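Local structure of exotoxin 3 (Staphylococcus aureus, 2Z8L) at residues A[136-141]-A[192-197]. The protein binds the sialylated glycan sialyl Lewis X through its beta-grasp domain and belongs to the staphylococcal superantigen-like toxins. Numbering follows the deposited sequence.
Sequences KEEVSL and SDVIDG. Unlike the reference sequence in segment 136-141: Val139 (reference Ile). With SIA (N-acetyl-alpha-neuraminic acid), chain B.
Val139 and Ile195 form the hydrogen-bonded pair of a short two-stranded antiparallel ladder, in which strands 138-140 and 194-196 run at 143° to each other. Val139 N reaches Ile195 O at 3.0 Å, and Ile195 N returns a bond to Val139 O at 2.8 Å. Glu138-Asp196 and Ser140-Val194 are the flanking non-hydrogen-bonded pairs. Two further bonds extend the ladder at its ends: Leu141 N to Asp193 O at 2.9 Å, and Gly197 N to Glu137 O, the latter bent to 138° with its donor well above the carbonyl plane. Alternation puts Val139 and Ile195 on one face, both against Leu144 of helix 141-155. Glu138 and Val194 lie on the other face, both touching Thr99 of strand 92-100 in the OB-fold domain, where the Glu138 carboxylate accepts a bond from Lys100 N. Gly197 CA lies 3.8 Å from Val139 CG2, in ordinary contact. Leu141 divides its two methyls: CD2 meets Ile195 CG2 at 4.0 Å, the side chains crossing at about a right angle, while CD1 lies 3.8 Å from Asp193 CB. Asp193 CG stands anti to its own carbonyl carbon (chi1 -66°), and OD2 accepts the O9 hydroxyl of the sialic acid at 2.6 Å. Ser140 is the N-cap of helix 141-155, its OG bonded to Glu143 N; strand 138-140 passes directly into the helix. Asp193 thus has two roles: its carbonyl accepts the N-H of Leu141, the first residue of that helix, and its carboxylate grips the glycerol tail of the sugar. The backbone bond ties Asp193 to the start of the helix and is consistent with a settled position for its side chain, which lies against Leu141; the short O9 bond is consistent with a strong, charge-assisted interaction if Asp193 is ionised.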
ATOM      1  N   LYS A 136      -0.736 -12.169   1.672  1.00 12.50           N
ATOM      2  CA  LYS A 136      -0.171 -11.853   2.958  1.00 12.89           C
ATOM      3  C   LYS A 136      -1.183 -11.863   4.082  1.00 12.00           C
ATOM      4  O   LYS A 136      -2.249 -11.317   3.942  1.00 12.06           O
ATOM      5  CB  LYS A 136       0.594 -10.492   2.893  1.00 14.43           C
ATOM      6  CG  LYS A 136       1.929 -10.676   2.165  1.00 18.08           C
ATOM      7  CD  LYS A 136       2.715  -9.380   1.949  1.00 18.29           C
ATOM      8  CE  LYS A 136       2.822  -8.486   3.229  1.00 19.89           C
ATOM      9  NZ  LYS A 136       3.407  -9.081   4.517  1.00 17.95           N
ATOM     10  N   GLU A 137      -0.759 -12.381   5.232  1.00 10.54           N
ATOM     11  CA  GLU A 137      -1.553 -12.351   6.435  1.00 11.43           C
ATOM     12  C   GLU A 137      -1.738 -10.954   6.939  1.00 12.64           C
ATOM     13  O   GLU A 137      -2.799 -10.647   7.454  1.00 13.88           O
ATOM     14  CB  GLU A 137      -0.894 -13.180   7.544  1.00 11.65           C
ATOM     15  CG  GLU A 137      -0.834 -14.632   7.225  1.00 10.72           C
ATOM     16  CD  GLU A 137       0.206 -15.392   8.066  1.00 10.75           C
ATOM     17  OE1 GLU A 137       0.827 -14.781   8.979  1.00 12.50           O
ATOM     18  OE2 GLU A 137       0.415 -16.558   7.746  1.00 11.90           O
ATOM     19  N   GLU A 138      -0.689 -10.155   6.871  1.00 12.43           N
ATOM     20  CA  GLU A 138      -0.708  -8.735   7.324  1.00 14.53           C
ATOM     21  C   GLU A 138      -0.395  -7.908   6.090  1.00 14.57           C
ATOM     22  O   GLU A 138       0.636  -8.084   5.482  1.00 14.75           O
ATOM     23  CB  GLU A 138       0.373  -8.525   8.385  1.00 16.06           C
ATOM     24  CG  GLU A 138       0.057  -7.428   9.314  1.00 23.54           C
ATOM     25  CD  GLU A 138       1.018  -7.411  10.483  1.00 24.80           C
ATOM     26  OE1 GLU A 138       0.832  -8.279  11.412  1.00 38.46           O
ATOM     27  OE2 GLU A 138       1.995  -6.590  10.432  1.00 32.45           O
ATOM     28  N   VAL A 139      -1.303  -7.023   5.715  1.00 12.50           N
ATOM     29  CA  VAL A 139      -1.149  -6.243   4.531  1.00 12.95           C
ATOM     30  C   VAL A 139      -1.250  -4.732   4.907  1.00 13.11           C
ATOM     31  O   VAL A 139      -2.147  -4.318   5.650  1.00 13.30           O
ATOM     32  CB  VAL A 139      -2.205  -6.547   3.451  1.00 15.47           C
ATOM     33  CG1 VAL A 139      -1.700  -5.847   2.154  1.00 19.57           C
ATOM     34  CG2 VAL A 139      -2.480  -8.047   3.223  1.00 19.52           C
ATOM     35  N   SER A 140      -0.310  -3.923   4.378  1.00 12.28           N
ATOM     36  CA  SER A 140      -0.373  -2.469   4.651  1.00 12.62           C
ATOM     37  C   SER A 140      -1.432  -1.814   3.752  1.00 11.72           C
ATOM     38  O   SER A 140      -1.593  -2.208   2.567  1.00 11.73           O
ATOM     39  CB  SER A 140       1.004  -1.785   4.434  1.00 13.44           C
ATOM     40  OG  SER A 140       1.412  -1.748   3.096  1.00 12.82           O
ATOM     41  N   LEU A 141      -2.144  -0.804   4.302  1.00 12.25           N
ATOM     42  CA  LEU A 141      -2.972   0.052   3.446  1.00 11.96           C
ATOM     43  C   LEU A 141      -2.145   0.638   2.323  1.00 10.77           C
ATOM     44  O   LEU A 141      -2.683   0.804   1.209  1.00 13.09           O
ATOM     45  CB  LEU A 141      -3.638   1.185   4.235  1.00 13.62           C
ATOM     46  CG  LEU A 141      -4.598   0.735   5.295  1.00 15.68           C
ATOM     47  CD1 LEU A 141      -5.341   1.992   5.849  1.00 15.39           C
ATOM     48  CD2 LEU A 141      -5.600  -0.305   4.782  1.00 20.97           C
ATOM     49  N   SER A 192       1.563   3.517   7.389  1.00 11.92           N
ATOM     50  CA  SER A 192       1.940   2.424   8.278  1.00 12.07           C
ATOM     51  C   SER A 192       0.787   1.517   8.753  1.00 12.14           C
ATOM     52  O   SER A 192       1.011   0.493   9.388  1.00 13.87           O
ATOM     53  CB  SER A 192       2.718   2.953   9.482  1.00 13.18           C
ATOM     54  OG  SER A 192       4.036   3.377   9.102  1.00 12.01           O
ATOM     55  N   ASP A 193      -0.451   1.913   8.462  1.00 12.19           N
ATOM     56  CA  ASP A 193      -1.600   1.148   8.950  1.00 12.59           C
ATOM     57  C   ASP A 193      -1.666  -0.233   8.273  1.00 12.22           C
ATOM     58  O   ASP A 193      -1.360  -0.313   7.091  1.00 13.06           O
ATOM     59  CB  ASP A 193      -2.852   1.933   8.678  1.00 13.67           C
ATOM     60  CG  ASP A 193      -2.916   3.278   9.510  1.00 18.77           C
ATOM     61  OD1 ASP A 193      -2.167   3.489  10.515  1.00 23.44           O
ATOM     62  OD2 ASP A 193      -3.726   4.158   9.120  1.00 26.39           O
ATOM     63  N   VAL A 194      -1.984  -1.263   9.037  1.00 12.84           N
ATOM     64  CA  VAL A 194      -1.977  -2.648   8.540  1.00 13.67           C
ATOM     65  C   VAL A 194      -3.305  -3.311   8.853  1.00 15.59           C
ATOM     66  O   VAL A 194      -3.946  -2.982   9.874  1.00 15.20           O
ATOM     67  CB  VAL A 194      -0.808  -3.412   9.177  1.00 16.01           C
ATOM     68  CG1 VAL A 194      -0.830  -4.854   8.852  1.00 21.42           C
ATOM     69  CG2 VAL A 194       0.528  -2.804   8.744  1.00 17.36           C
ATOM     70  N   ILE A 195      -3.725  -4.227   7.990  1.00 14.09           N
ATOM     71  CA  ILE A 195      -4.971  -4.955   8.206  1.00 14.71           C
ATOM     72  C   ILE A 195      -4.735  -6.445   7.975  1.00 16.23           C
ATOM     73  O   ILE A 195      -3.742  -6.832   7.413  1.00 14.96           O
ATOM     74  CB  ILE A 195      -6.065  -4.447   7.287  1.00 14.98           C
ATOM     75  CG1 ILE A 195      -5.809  -4.727   5.816  1.00 15.38           C
ATOM     76  CG2 ILE A 195      -6.338  -3.000   7.584  1.00 16.43           C
ATOM     77  CD1 ILE A 195      -6.935  -4.337   4.886  1.00 17.57           C
ATOM     78  N   ASP A 196      -5.658  -7.277   8.432  1.00 15.49           N
ATOM     79  CA  ASP A 196      -5.501  -8.706   8.246  1.00 15.31           C
ATOM     80  C   ASP A 196      -6.009  -9.059   6.869  1.00 13.72           C
ATOM     81  O   ASP A 196      -7.216  -8.970   6.581  1.00 13.94           O
ATOM     82  CB  ASP A 196      -6.295  -9.514   9.276  1.00 16.34           C
ATOM     83  CG  ASP A 196      -5.926 -11.031   9.278  1.00 17.82           C
ATOM     84  OD1 ASP A 196      -5.528 -11.630   8.219  1.00 19.53           O
ATOM     85  OD2 ASP A 196      -6.002 -11.675  10.381  1.00 21.21           O
ATOM     86  N   GLY A 197      -5.085  -9.452   5.995  1.00 13.50           N
ATOM     87  CA  GLY A 197      -5.414  -9.892   4.660  1.00 13.10           C
ATOM     88  C   GLY A 197      -6.456 -10.988   4.522  1.00 12.90           C
ATOM     89  O   GLY A 197      -7.247 -10.972   3.555  1.00 14.33           O
TER
HETATM   90  C1  SIA B   3     -12.181   5.341   6.386  1.00 33.07           C
HETATM   91  C2  SIA B   3     -12.165   5.884   7.819  1.00 28.85           C
HETATM   92  C3  SIA B   3     -13.412   5.471   8.603  1.00 31.82           C
HETATM   93  C4  SIA B   3     -13.391   3.981   8.932  1.00 31.00           C
HETATM   94  C5  SIA B   3     -12.092   3.564   9.645  1.00 31.42           C
HETATM   95  C6  SIA B   3     -10.916   4.036   8.781  1.00 27.31           C
HETATM   96  C7  SIA B   3      -9.523   3.769   9.341  1.00 29.38           C
HETATM   97  C8  SIA B   3      -8.448   4.488   8.512  1.00 28.23           C
HETATM   98  C9  SIA B   3      -7.028   4.059   8.793  1.00 29.39           C
HETATM   99  C10 SIA B   3     -11.877   1.443  10.877  1.00 35.62           C
HETATM  100  C11 SIA B   3     -11.885  -0.060  10.780  1.00 34.77           C
HETATM  101  N5  SIA B   3     -12.084   2.100   9.747  1.00 29.23           N
HETATM  102  O1A SIA B   3     -11.058   5.039   5.924  1.00 29.40           O
HETATM  103  O1B SIA B   3     -13.241   5.258   5.714  1.00 34.10           O
HETATM  104  O4  SIA B   3     -14.583   3.626   9.708  1.00 33.93           O
HETATM  105  O6  SIA B   3     -11.047   5.452   8.600  1.00 29.43           O
HETATM  106  O7  SIA B   3      -9.426   4.293  10.666  1.00 30.26           O
HETATM  107  O8  SIA B   3      -8.796   4.256   7.135  1.00 29.41           O
HETATM  108  O9  SIA B   3      -6.051   4.821   8.072  1.00 30.37           O
HETATM  109  O10 SIA B   3     -11.660   2.061  11.917  1.00 37.55           O